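Local structure of transcriptional regulator (GntR family) (3DDV) at residues V11-A16 / S33-E38; E51-P56 / E128-Q133; S87-S92 / V115-Y120. The protein probably regulates transcription as a GntR-family repressor or activator, its UTRA domain sensing a small-molecule effector to control DNA binding. All coordinates share one frame; numbering follows the deposited sequence.

Contact 1 of 3, residues V11-A16 / S33-E38; sequences VSYFVA and SILRME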
ATOM      1  N   VAL B  11       1.432 -32.904  21.773  1.00 55.72           N
ATOM      2  CA  VAL B  11       0.233 -33.617  21.346  1.00 54.80           C
ATOM      3  C   VAL B  11       0.459 -34.811  20.386  1.00 54.04           C
ATOM      4  O   VAL B  11      -0.296 -35.772  20.403  1.00 54.13           O
ATOM      5  CB  VAL B  11      -0.668 -32.622  20.615  1.00 54.58           C
ATOM      6  CG1 VAL B  11      -1.784 -33.331  19.799  1.00 53.03           C
ATOM      7  CG2 VAL B  11      -1.198 -31.621  21.608  1.00 55.59           C
ATOM      8  N   SER B  12       1.423 -34.719  19.476  1.00 52.92           N
ATOM      9  CA  SER B  12       1.814 -35.888  18.694  1.00 51.89           C
ATOM     10  C   SER B  12       3.246 -35.791  18.175  1.00 49.85           C
ATOM     11  O   SER B  12       3.855 -34.730  18.182  1.00 48.66           O
ATOM     12  CB  SER B  12       0.856 -36.133  17.544  1.00 51.67           C
ATOM     13  OG  SER B  12       0.945 -35.072  16.661  1.00 52.50           O
ATOM     14  N   TYR B  13       3.770 -36.920  17.725  1.00 47.92           N
ATOM     15  CA  TYR B  13       5.173 -37.005  17.437  1.00 47.09           C
ATOM     16  C   TYR B  13       5.435 -38.309  16.704  1.00 46.32           C
ATOM     17  O   TYR B  13       5.339 -39.371  17.269  1.00 46.29           O
ATOM     18  CB  TYR B  13       5.947 -36.959  18.757  1.00 47.17           C
ATOM     19  CG  TYR B  13       7.432 -36.824  18.632  1.00 46.90           C
ATOM     20  CD1 TYR B  13       8.027 -35.587  18.558  1.00 46.52           C
ATOM     21  CD2 TYR B  13       8.238 -37.919  18.609  1.00 46.54           C
ATOM     22  CE1 TYR B  13       9.395 -35.451  18.456  1.00 46.47           C
ATOM     23  CE2 TYR B  13       9.614 -37.799  18.523  1.00 48.07           C
ATOM     24  CZ  TYR B  13      10.184 -36.555  18.441  1.00 47.95           C
ATOM     25  OH  TYR B  13      11.549 -36.433  18.360  1.00 48.26           O
ATOM     26  N   PHE B  14       5.748 -38.215  15.424  1.00 45.80           N
ATOM     27  CA  PHE B  14       5.978 -39.385  14.611  1.00 45.02           C
ATOM     28  C   PHE B  14       6.566 -39.061  13.249  1.00 44.29           C
ATOM     29  O   PHE B  14       6.464 -37.931  12.743  1.00 44.89           O
ATOM     30  CB  PHE B  14       4.685 -40.159  14.430  1.00 44.87           C
ATOM     31  CG  PHE B  14       3.612 -39.407  13.716  1.00 44.59           C
ATOM     32  CD1 PHE B  14       2.527 -38.927  14.401  1.00 44.02           C
ATOM     33  CD2 PHE B  14       3.660 -39.231  12.335  1.00 45.21           C
ATOM     34  CE1 PHE B  14       1.520 -38.257  13.740  1.00 45.96           C
ATOM     35  CE2 PHE B  14       2.650 -38.559  11.663  1.00 44.54           C
ATOM     36  CZ  PHE B  14       1.574 -38.084  12.359  1.00 44.63           C
ATOM     37  N   VAL B  15       7.123 -40.093  12.647  1.00 43.49           N
ATOM     38  CA  VAL B  15       7.777 -39.992  11.376  1.00 43.41           C
ATOM     39  C   VAL B  15       6.801 -40.294  10.245  1.00 43.85           C
ATOM     40  O   VAL B  15       5.991 -41.207  10.314  1.00 44.16           O
ATOM     41  CB  VAL B  15       8.941 -40.971  11.357  1.00 43.05           C
ATOM     42  CG1 VAL B  15       9.566 -41.047  10.028  1.00 42.02           C
ATOM     43  CG2 VAL B  15       9.948 -40.557  12.390  1.00 42.40           C
ATOM     44  N   ALA B  16       6.878 -39.517   9.184  1.00 44.56           N
ATOM     45  CA  ALA B  16       5.956 -39.655   8.069  1.00 44.69           C
ATOM     46  C   ALA B  16       6.693 -39.347   6.802  1.00 45.56           C
ATOM     47  O   ALA B  16       7.764 -38.753   6.828  1.00 46.06           O
ATOM     48  CB  ALA B  16       4.814 -38.712   8.215  1.00 43.79           C
ATOM     49  N   SER B  33      11.729 -39.183   4.627  1.00 48.16           N
ATOM     50  CA  SER B  33      10.995 -39.027   5.860  1.00 47.49           C
ATOM     51  C   SER B  33      11.249 -37.695   6.503  1.00 46.69           C
ATOM     52  O   SER B  33      12.343 -37.136   6.404  1.00 46.07           O
ATOM     53  CB  SER B  33      11.418 -40.101   6.828  1.00 47.56           C
ATOM     54  OG  SER B  33      11.096 -41.347   6.260  1.00 49.46           O
ATOM     55  N   ILE B  34      10.219 -37.228   7.198  1.00 46.52           N
ATOM     56  CA  ILE B  34      10.253 -36.048   8.043  1.00 45.49           C
ATOM     57  C   ILE B  34       9.763 -36.475   9.428  1.00 45.62           C
ATOM     58  O   ILE B  34       9.093 -37.488   9.580  1.00 45.44           O
ATOM     59  CB  ILE B  34       9.323 -34.972   7.517  1.00 45.17           C
ATOM     60  CG1 ILE B  34       7.874 -35.511   7.456  1.00 45.25           C
ATOM     61  CG2 ILE B  34       9.796 -34.491   6.145  1.00 42.34           C
ATOM     62  CD1 ILE B  34       6.751 -34.543   7.909  1.00 44.50           C
ATOM     63  N   LEU B  35      10.144 -35.717  10.441  1.00 46.28           N
ATOM     64  CA  LEU B  35       9.620 -35.869  11.784  1.00 46.29           C
ATOM     65  C   LEU B  35       8.525 -34.848  11.906  1.00 46.83           C
ATOM     66  O   LEU B  35       8.723 -33.693  11.589  1.00 46.30           O
ATOM     67  CB  LEU B  35      10.692 -35.573  12.824  1.00 46.24           C
ATOM     68  CG  LEU B  35      10.225 -35.743  14.266  1.00 46.30           C
ATOM     69  CD1 LEU B  35       9.841 -37.235  14.495  1.00 43.82           C
ATOM     70  CD2 LEU B  35      11.292 -35.283  15.261  1.00 45.71           C
ATOM     71  N   ARG B  36       7.358 -35.264  12.342  1.00 47.99           N
ATOM     72  CA  ARG B  36       6.271 -34.341  12.410  1.00 49.43           C
ATOM     73  C   ARG B  36       5.828 -34.311  13.807  1.00 49.82           C
ATOM     74  O   ARG B  36       5.578 -35.364  14.394  1.00 50.82           O
ATOM     75  CB  ARG B  36       5.135 -34.842  11.584  1.00 50.62           C
ATOM     76  CG  ARG B  36       4.215 -33.735  11.198  1.00 53.89           C
ATOM     77  CD  ARG B  36       2.778 -34.078  11.405  1.00 59.18           C
ATOM     78  NE  ARG B  36       2.026 -33.278  10.494  1.00 60.92           N
ATOM     79  CZ  ARG B  36       1.946 -33.517   9.190  1.00 66.27           C
ATOM     80  NH1 ARG B  36       2.546 -34.611   8.632  1.00 67.71           N
ATOM     81  NH2 ARG B  36       1.229 -32.661   8.432  1.00 67.71           N
ATOM     82  N   MET B  37       5.781 -33.124  14.373  1.00 50.15           N
ATOM     83  CA  MET B  37       5.426 -32.962  15.782  1.00 50.53           C
ATOM     84  C   MET B  37       4.493 -31.785  15.983  1.00 50.57           C
ATOM     85  O   MET B  37       4.550 -30.776  15.262  1.00 49.67           O
ATOM     86  CB  MET B  37       6.658 -32.884  16.673  1.00 50.08           C
ATOM     87  CG  MET B  37       7.510 -31.639  16.631  1.00 51.20           C
ATOM     88  SD  MET B  37       8.624 -31.576  18.073  1.00 51.62           S
ATOM     89  CE  MET B  37       7.508 -31.005  19.366  1.00 49.85           C
ATOM     90  N   GLU B  38       3.554 -31.990  16.895  1.00 51.66           N
ATOM     91  CA  GLU B  38       2.487 -31.041  17.182  1.00 52.46           C
ATOM     92  C   GLU B  38       2.575 -30.726  18.638  1.00 53.53           C
ATOM     93  O   GLU B  38       2.791 -31.635  19.440  1.00 53.65           O
ATOM     94  CB  GLU B  38       1.143 -31.676  16.949  1.00 52.43           C
ATOM     95  CG  GLU B  38       0.799 -31.749  15.518  1.00 54.18           C
ATOM     96  CD  GLU B  38      -0.444 -32.527  15.236  1.00 54.07           C
ATOM     97  OE1 GLU B  38      -1.145 -32.975  16.173  1.00 55.92           O
ATOM     98  OE2 GLU B  38      -0.693 -32.694  14.044  1.00 57.93           O
TER

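Contact 2 of 3, residues E51-P56 / E128-Q133; sequences EVASIP and EYVRTQ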
ATOM      1  N   GLU B  51       1.381 -25.507  17.507  1.00 52.40           N
ATOM      2  CA  GLU B  51       2.384 -25.495  16.468  1.00 51.48           C
ATOM      3  C   GLU B  51       2.560 -26.881  15.838  1.00 49.93           C
ATOM      4  O   GLU B  51       2.752 -27.855  16.533  1.00 49.47           O
ATOM      5  CB  GLU B  51       3.681 -25.008  17.133  1.00 51.98           C
ATOM      6  CG  GLU B  51       4.976 -25.225  16.374  1.00 53.18           C
ATOM      7  CD  GLU B  51       6.182 -24.701  17.125  1.00 53.76           C
ATOM      8  OE1 GLU B  51       6.296 -23.420  17.210  1.00 60.44           O
ATOM      9  OE2 GLU B  51       6.999 -25.558  17.572  1.00 52.48           O
ATOM     10  N   VAL B  52       2.521 -26.953  14.525  1.00 49.02           N
ATOM     11  CA  VAL B  52       2.953 -28.149  13.812  1.00 48.32           C
ATOM     12  C   VAL B  52       4.359 -27.898  13.277  1.00 47.65           C
ATOM     13  O   VAL B  52       4.601 -26.919  12.582  1.00 47.93           O
ATOM     14  CB  VAL B  52       2.025 -28.487  12.601  1.00 47.93           C
ATOM     15  CG1 VAL B  52       2.387 -29.835  12.017  1.00 45.34           C
ATOM     16  CG2 VAL B  52       0.642 -28.475  13.055  1.00 46.90           C
ATOM     17  N   ALA B  53       5.269 -28.809  13.542  1.00 46.88           N
ATOM     18  CA  ALA B  53       6.597 -28.653  13.015  1.00 46.27           C
ATOM     19  C   ALA B  53       7.018 -29.911  12.254  1.00 45.29           C
ATOM     20  O   ALA B  53       6.808 -31.031  12.706  1.00 44.22           O
ATOM     21  CB  ALA B  53       7.556 -28.325  14.129  1.00 45.46           C
ATOM     22  N   SER B  54       7.608 -29.699  11.086  1.00 44.82           N
ATOM     23  CA  SER B  54       8.122 -30.787  10.291  1.00 45.05           C
ATOM     24  C   SER B  54       9.615 -30.601  10.008  1.00 45.50           C
ATOM     25  O   SER B  54      10.019 -29.596   9.477  1.00 46.84           O
ATOM     26  CB  SER B  54       7.331 -30.924   8.987  1.00 44.62           C
ATOM     27  OG  SER B  54       6.068 -31.539   9.209  1.00 40.96           O
ATOM     28  N   ILE B  55      10.418 -31.594  10.368  1.00 45.69           N
ATOM     29  CA  ILE B  55      11.870 -31.552  10.231  1.00 45.44           C
ATOM     30  C   ILE B  55      12.290 -32.770   9.384  1.00 45.44           C
ATOM     31  O   ILE B  55      11.780 -33.843   9.582  1.00 44.57           O
ATOM     32  CB  ILE B  55      12.527 -31.654  11.621  1.00 45.08           C
ATOM     33  CG1 ILE B  55      12.032 -30.512  12.495  1.00 44.34           C
ATOM     34  CG2 ILE B  55      14.051 -31.661  11.519  1.00 44.78           C
ATOM     35  CD1 ILE B  55      11.784 -30.887  13.884  1.00 41.72           C
ATOM     36  N   PRO B  56      13.194 -32.583   8.419  1.00 45.76           N
ATOM     37  CA  PRO B  56      13.695 -33.695   7.648  1.00 45.64           C
ATOM     38  C   PRO B  56      14.194 -34.748   8.603  1.00 45.83           C
ATOM     39  O   PRO B  56      14.929 -34.390   9.522  1.00 46.46           O
ATOM     40  CB  PRO B  56      14.849 -33.073   6.876  1.00 45.38           C
ATOM     41  CG  PRO B  56      14.446 -31.676   6.706  1.00 45.95           C
ATOM     42  CD  PRO B  56      13.769 -31.300   7.972  1.00 46.48           C
ATOM     43  N   GLU B 128      13.307 -26.886   8.699  1.00 48.37           N
ATOM     44  CA  GLU B 128      12.177 -26.677   9.561  1.00 48.59           C
ATOM     45  C   GLU B 128      11.027 -26.128   8.725  1.00 48.49           C
ATOM     46  O   GLU B 128      11.232 -25.202   7.928  1.00 48.17           O
ATOM     47  CB  GLU B 128      12.589 -25.632  10.571  1.00 48.53           C
ATOM     48  CG  GLU B 128      12.039 -25.843  11.879  1.00 50.32           C
ATOM     49  CD  GLU B 128      12.360 -24.716  12.906  1.00 50.97           C
ATOM     50  OE1 GLU B 128      12.573 -23.495  12.537  1.00 48.10           O
ATOM     51  OE2 GLU B 128      12.317 -25.108  14.114  1.00 55.33           O
ATOM     52  N   TYR B 129       9.827 -26.672   8.879  1.00 47.88           N
ATOM     53  CA  TYR B 129       8.640 -26.014   8.335  1.00 47.72           C
ATOM     54  C   TYR B 129       7.645 -25.951   9.466  1.00 47.18           C
ATOM     55  O   TYR B 129       7.160 -26.953   9.933  1.00 47.44           O
ATOM     56  CB  TYR B 129       8.079 -26.822   7.172  1.00 47.75           C
ATOM     57  CG  TYR B 129       6.784 -26.294   6.634  1.00 47.52           C
ATOM     58  CD1 TYR B 129       6.540 -24.945   6.581  1.00 46.95           C
ATOM     59  CD2 TYR B 129       5.817 -27.146   6.138  1.00 46.25           C
ATOM     60  CE1 TYR B 129       5.361 -24.449   6.074  1.00 46.77           C
ATOM     61  CE2 TYR B 129       4.632 -26.646   5.597  1.00 46.54           C
ATOM     62  CZ  TYR B 129       4.418 -25.291   5.589  1.00 47.90           C
ATOM     63  OH  TYR B 129       3.249 -24.760   5.103  1.00 49.08           O
ATOM     64  N   VAL B 130       7.373 -24.774   9.956  1.00 47.14           N
ATOM     65  CA  VAL B 130       6.694 -24.657  11.242  1.00 46.73           C
ATOM     66  C   VAL B 130       5.459 -23.826  11.039  1.00 47.65           C
ATOM     67  O   VAL B 130       5.481 -22.812  10.330  1.00 48.37           O
ATOM     68  CB  VAL B 130       7.639 -24.057  12.347  1.00 46.73           C
ATOM     69  CG1 VAL B 130       6.963 -24.054  13.714  1.00 42.42           C
ATOM     70  CG2 VAL B 130       8.959 -24.850  12.381  1.00 43.30           C
ATOM     71  N   ARG B 131       4.352 -24.289  11.587  1.00 48.01           N
ATOM     72  CA  ARG B 131       3.075 -23.658  11.280  1.00 48.71           C
ATOM     73  C   ARG B 131       2.396 -23.519  12.616  1.00 48.75           C
ATOM     74  O   ARG B 131       2.050 -24.531  13.270  1.00 48.68           O
ATOM     75  CB  ARG B 131       2.267 -24.529  10.344  1.00 48.30           C
ATOM     76  CG  ARG B 131       3.006 -24.825   9.037  1.00 50.13           C
ATOM     77  CD  ARG B 131       2.736 -26.218   8.529  1.00 49.77           C
ATOM     78  NE  ARG B 131       3.756 -27.134   8.970  1.00 50.32           N
ATOM     79  CZ  ARG B 131       3.741 -28.440   8.712  1.00 49.41           C
ATOM     80  NH1 ARG B 131       2.754 -29.013   8.070  1.00 49.10           N
ATOM     81  NH2 ARG B 131       4.712 -29.193   9.140  1.00 51.37           N
ATOM     82  N   THR B 132       2.275 -22.271  13.038  1.00 48.37           N
ATOM     83  CA  THR B 132       1.825 -21.985  14.346  1.00 48.79           C
ATOM     84  C   THR B 132       0.546 -21.191  14.316  1.00 49.47           C
ATOM     85  O   THR B 132       0.369 -20.301  13.503  1.00 49.43           O
ATOM     86  CB  THR B 132       2.850 -21.216  15.054  1.00 48.55           C
ATOM     87  OG1 THR B 132       4.023 -22.008  15.130  1.00 47.19           O
ATOM     88  CG2 THR B 132       2.359 -20.878  16.429  1.00 49.57           C
ATOM     89  N   GLN B 133      -0.323 -21.524  15.245  1.00 50.15           N
ATOM     90  CA  GLN B 133      -1.605 -20.920  15.346  1.00 51.36           C
ATOM     91  C   GLN B 133      -1.761 -20.368  16.792  1.00 52.27           C
ATOM     92  O   GLN B 133      -1.819 -21.142  17.797  1.00 52.37           O
ATOM     93  CB  GLN B 133      -2.586 -22.028  15.030  1.00 51.63           C
ATOM     94  CG  GLN B 133      -3.696 -21.620  14.114  1.00 53.97           C
ATOM     95  CD  GLN B 133      -4.124 -22.676  13.194  1.00 53.78           C
ATOM     96  OE1 GLN B 133      -3.300 -23.399  12.648  1.00 59.44           O
ATOM     97  NE2 GLN B 133      -5.420 -22.771  12.979  1.00 52.86           N
TER

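Contact 3 of 3, residues S87-S92 / V115-Y120; sequences SNQTIS and VRQVSY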
ATOM      1  N   SER B  87      15.663 -17.243   7.909  1.00 62.43           N
ATOM      2  CA  SER B  87      14.322 -17.808   8.042  1.00 60.99           C
ATOM      3  C   SER B  87      13.336 -16.851   7.385  1.00 59.77           C
ATOM      4  O   SER B  87      13.657 -15.698   7.105  1.00 59.93           O
ATOM      5  CB  SER B  87      13.963 -18.054   9.504  1.00 60.91           C
ATOM      6  OG  SER B  87      13.690 -16.811  10.118  1.00 62.22           O
ATOM      7  N   ASN B  88      12.152 -17.348   7.070  1.00 58.14           N
ATOM      8  CA  ASN B  88      11.116 -16.485   6.553  1.00 56.49           C
ATOM      9  C   ASN B  88       9.725 -16.890   7.076  1.00 54.58           C
ATOM     10  O   ASN B  88       9.496 -18.008   7.508  1.00 54.18           O
ATOM     11  CB  ASN B  88      11.268 -16.324   5.035  1.00 56.62           C
ATOM     12  CG  ASN B  88      10.936 -17.556   4.279  1.00 59.15           C
ATOM     13  OD1 ASN B  88       9.772 -18.003   4.282  1.00 63.48           O
ATOM     14  ND2 ASN B  88      11.931 -18.118   3.580  1.00 60.78           N
ATOM     15  N   GLN B  89       8.835 -15.928   7.142  1.00 52.67           N
ATOM     16  CA  GLN B  89       7.603 -16.063   7.880  1.00 51.84           C
ATOM     17  C   GLN B  89       6.484 -15.432   7.089  1.00 50.38           C
ATOM     18  O   GLN B  89       6.677 -14.435   6.429  1.00 49.53           O
ATOM     19  CB  GLN B  89       7.735 -15.321   9.200  1.00 51.40           C
ATOM     20  CG  GLN B  89       8.438 -16.071  10.254  1.00 51.50           C
ATOM     21  CD  GLN B  89       8.829 -15.184  11.401  1.00 52.26           C
ATOM     22  OE1 GLN B  89       9.178 -14.012  11.175  1.00 55.51           O
ATOM     23  NE2 GLN B  89       8.792 -15.722  12.637  1.00 44.23           N
ATOM     24  N   THR B  90       5.308 -16.009   7.176  1.00 50.07           N
ATOM     25  CA  THR B  90       4.141 -15.491   6.483  1.00 50.31           C
ATOM     26  C   THR B  90       3.053 -15.454   7.510  1.00 50.10           C
ATOM     27  O   THR B  90       2.666 -16.491   8.052  1.00 51.56           O
ATOM     28  CB  THR B  90       3.750 -16.371   5.291  1.00 50.38           C
ATOM     29  OG1 THR B  90       4.906 -16.563   4.471  1.00 51.12           O
ATOM     30  CG2 THR B  90       2.636 -15.729   4.432  1.00 49.21           C
ATOM     31  N   ILE B  91       2.602 -14.246   7.815  1.00 49.46           N
ATOM     32  CA  ILE B  91       1.651 -14.008   8.878  1.00 49.05           C
ATOM     33  C   ILE B  91       0.279 -13.738   8.310  1.00 48.72           C
ATOM     34  O   ILE B  91       0.131 -12.903   7.450  1.00 48.31           O
ATOM     35  CB  ILE B  91       2.083 -12.818   9.702  1.00 49.09           C
ATOM     36  CG1 ILE B  91       3.529 -13.027  10.166  1.00 48.77           C
ATOM     37  CG2 ILE B  91       1.149 -12.622  10.891  1.00 48.53           C
ATOM     38  CD1 ILE B  91       4.021 -11.854  10.906  1.00 49.36           C
ATOM     39  N   SER B  92      -0.720 -14.481   8.768  1.00 48.65           N
ATOM     40  CA  SER B  92      -2.090 -14.250   8.332  1.00 48.92           C
ATOM     41  C   SER B  92      -3.006 -14.450   9.504  1.00 48.69           C
ATOM     42  O   SER B  92      -2.576 -14.837  10.568  1.00 48.83           O
ATOM     43  CB  SER B  92      -2.459 -15.222   7.216  1.00 48.51           C
ATOM     44  OG  SER B  92      -2.218 -16.560   7.626  1.00 48.47           O
ATOM     45  N   VAL B 115       1.197 -18.143  11.790  1.00 50.91           N
ATOM     46  CA  VAL B 115       2.526 -17.922  11.263  1.00 50.00           C
ATOM     47  C   VAL B 115       3.015 -19.217  10.684  1.00 50.21           C
ATOM     48  O   VAL B 115       3.042 -20.218  11.365  1.00 51.89           O
ATOM     49  CB  VAL B 115       3.516 -17.474  12.360  1.00 48.85           C
ATOM     50  CG1 VAL B 115       4.871 -17.123  11.736  1.00 43.80           C
ATOM     51  CG2 VAL B 115       2.938 -16.338  13.078  1.00 46.27           C
ATOM     52  N   ARG B 116       3.403 -19.183   9.432  1.00 49.80           N
ATOM     53  CA  ARG B 116       4.077 -20.284   8.831  1.00 49.49           C
ATOM     54  C   ARG B 116       5.487 -19.844   8.542  1.00 48.86           C
ATOM     55  O   ARG B 116       5.708 -18.794   7.953  1.00 48.25           O
ATOM     56  CB  ARG B 116       3.428 -20.621   7.499  1.00 49.87           C
ATOM     57  CG  ARG B 116       1.984 -21.128   7.556  1.00 51.66           C
ATOM     58  CD  ARG B 116       1.775 -21.913   6.354  1.00 56.96           C
ATOM     59  NE  ARG B 116       0.442 -21.877   5.781  1.00 59.39           N
ATOM     60  CZ  ARG B 116      -0.514 -22.741   6.080  1.00 62.41           C
ATOM     61  NH1 ARG B 116      -0.341 -23.699   7.038  1.00 66.08           N
ATOM     62  NH2 ARG B 116      -1.664 -22.621   5.442  1.00 60.95           N
ATOM     63  N   GLN B 117       6.431 -20.711   8.844  1.00 48.71           N
ATOM     64  CA  GLN B 117       7.826 -20.372   8.731  1.00 48.56           C
ATOM     65  C   GLN B 117       8.667 -21.516   8.174  1.00 48.14           C
ATOM     66  O   GLN B 117       8.449 -22.644   8.551  1.00 48.86           O
ATOM     67  CB  GLN B 117       8.279 -20.050  10.111  1.00 48.45           C
ATOM     68  CG  GLN B 117       9.692 -20.373  10.415  1.00 50.00           C
ATOM     69  CD  GLN B 117      10.090 -19.764  11.769  1.00 49.66           C
ATOM     70  OE1 GLN B 117       9.668 -18.657  12.154  1.00 49.02           O
ATOM     71  NE2 GLN B 117      10.855 -20.523  12.509  1.00 52.07           N
ATOM     72  N   VAL B 118       9.597 -21.203   7.267  1.00 47.34           N
ATOM     73  CA  VAL B 118      10.690 -22.097   6.882  1.00 46.98           C
ATOM     74  C   VAL B 118      12.033 -21.526   7.338  1.00 47.59           C
ATOM     75  O   VAL B 118      12.272 -20.345   7.172  1.00 48.49           O
ATOM     76  CB  VAL B 118      10.775 -22.305   5.383  1.00 45.57           C
ATOM     77  CG1 VAL B 118      11.894 -23.279   5.079  1.00 43.48           C
ATOM     78  CG2 VAL B 118       9.481 -22.805   4.866  1.00 41.77           C
ATOM     79  N   SER B 119      12.903 -22.364   7.880  1.00 48.06           N
ATOM     80  CA  SER B 119      14.197 -21.931   8.355  1.00 48.99           C
ATOM     81  C   SER B 119      15.251 -22.737   7.654  1.00 50.78           C
ATOM     82  O   SER B 119      15.050 -23.922   7.336  1.00 51.04           O
ATOM     83  CB  SER B 119      14.351 -22.169   9.855  1.00 49.20           C
ATOM     84  OG  SER B 119      13.336 -21.514  10.578  1.00 49.66           O
ATOM     85  N   TYR B 120      16.397 -22.103   7.441  1.00 52.36           N
ATOM     86  CA  TYR B 120      17.433 -22.684   6.607  1.00 53.81           C
ATOM     87  C   TYR B 120      18.794 -22.699   7.285  1.00 54.45           C
ATOM     88  O   TYR B 120      19.089 -21.862   8.136  1.00 54.84           O
ATOM     89  CB  TYR B 120      17.551 -21.867   5.319  1.00 53.34           C
ATOM     90  CG  TYR B 120      16.286 -21.750   4.544  1.00 52.23           C
ATOM     91  CD1 TYR B 120      16.039 -22.582   3.466  1.00 52.04           C
ATOM     92  CD2 TYR B 120      15.340 -20.812   4.882  1.00 51.06           C
ATOM     93  CE1 TYR B 120      14.867 -22.477   2.731  1.00 51.37           C
ATOM     94  CE2 TYR B 120      14.161 -20.708   4.171  1.00 52.14           C
ATOM     95  CZ  TYR B 120      13.936 -21.536   3.099  1.00 51.73           C
ATOM     96  OH  TYR B 120      12.769 -21.429   2.398  1.00 53.17           O
TER

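Contact 1 of 3, residues V11-A16 / S33-E38
Residues V11-A16 and S33-E38 form an antiparallel ladder at one border of the UTRA sheet, where Y13 faces M37 and V15 faces L35 in non-hydrogen-bonded pairs. Their side chains share one face of the sheet; S12, F14, A16, I34, R36 and E38 occupy the other. The pairing illustrates how an edge strand can be regular at one end and bulged at the other. Around F14-R36 and A16-I34 the bonds are paired and straight, as in R36 N to F14 O at 2.8 Å. At the start of the segment, by contrast, V11 and S12 both face E38 in a classic beta bulge. Both N-H groups turn to E38 O, each in a weak bond, whereas E38 N gives S12 O a sounder one of 3.0 Å. With OG between its own backbone N and carbonyl carbon (chi1 65°), S12 also reaches E38 OE1 in a weak hydrogen bond of 3.0 Å.

Y13 carries the apolar side. L35 CD1 lies over one face of its ring in a CH-pi contact, 4.2 Å from the centroid and displaced toward the rim. L35 CD2 touches the phenolic end, 3.6 Å from Y13 CZ. M37 SD meets the same ring at its edge, a Met-aromatic contact 5.1 Å from the centroid. Helix 65-70 packs on this face through I68, which touches both Y13 and L35. On the other face I34 meets E22 and L26 of helix 20-26, and strand 46-56 continues the sheet beyond 34-43.

Contact 2 of 3, residues E51-P56 / E128-Q133
Strands E51-P56 and E128-Q133 run antiparallel, their axes 4.6 Å apart at closest approach, with paired backbone bonds at V52-R131 and S54-Y129; V52 N to R131 O, for example, measures 2.8 Å. The side chains give a worked example of how a buried arginine is layered. R131 has CG anti to its carbonyl carbon (chi1 -58°), and further bends bring the guanidinium back over the ladder. V52 CG1 lies 3.7 Å above one face of the group, and Y129 CD2 3.4 Å above the opposite face, both offset toward the rim. At the guanidinium edge, R131 NH2 makes a weak, bent hydrogen bond of 2.7 Å to S54 OG, which is also hydrogen-bonded to E22; NH2 has a further weak bond to Y129 O.

On the opposite face of the sheet, E51 CG lies 3.5 Å from V130 CG1, while T132 OG1 offers OE1 of E51 a weak bond. E51 is anchored more firmly by its salt bridge to R39. Y129 comes within about 3 Å, nearest atoms, of a bound magnesium ion. Helix 20-26 lies over the Y129 side, helix 72-80 meets I55 and E128 on the other, and strands 34-43 and 111-121 flank the pair.

Contact 3 of 3, residues S87-S92 / V115-Y120
Q89 sets CG anti to its carbonyl carbon (chi1 -81°) and Q117 turns CG to 148° from its backbone N; both chains then run extended, side by side and pointing the same way. They belong to an antiparallel ladder between 87-92 and 115-120 in the antiparallel sheet of the UTRA domain, a fold related to that of chorismate lyase. Q89 NE2 gives Q117 OE1 a weak, bent bond of 3.1 Å, the two amide planes being 48° apart, and the neighbouring V115 CG1 rests 4.0 Å from Q89 CG. The other end of the Q117 amide, NE2, bonds weakly to E128, so the Q117 amide weakly bridges strands 84-95 and 126-135.

Backbone bonds join N88 with V118 and T90 with R116, among them T90 N to R116 O at 2.9 Å. Strand 84-95 is outermost only within its own chain: N88 to I91 also pair antiparallel with a strand of the second subunit, extending the sheet across the interface. There Q89 OE1 has a weak hydrogen bond to K145 of the second subunit. On the opposite sheet face N88 approaches the tyrosine that ends the other segment: ND2 lies near the plane of the Y120 ring, at its edge, 3.5 Å from CE2.

Overall arrangement
From the N terminus, the chain lays down strand 8-16, passes through helix 20-26 and returns as 34-43, so that contact 1 closes a short loop. The next strand, 46-56, follows directly beside 34-43; L35 N meets I55 O there, linking contact 1 to contact 2. Contact 2 then waits 71 residues for its partner. Within that excursion the chain builds helices 65-70 and 72-80 and closes contact 3 through helix 98-104, so contact 3 is enclosed by contact 2, whereas contact 1 precedes both. Strand 126-135 returns between 46-56 and 111-121, with V130 O against Q117 N. Contacts 1 and 3, their centres about 19 Å apart, thus reach opposite borders of one sheet joined by contact 2.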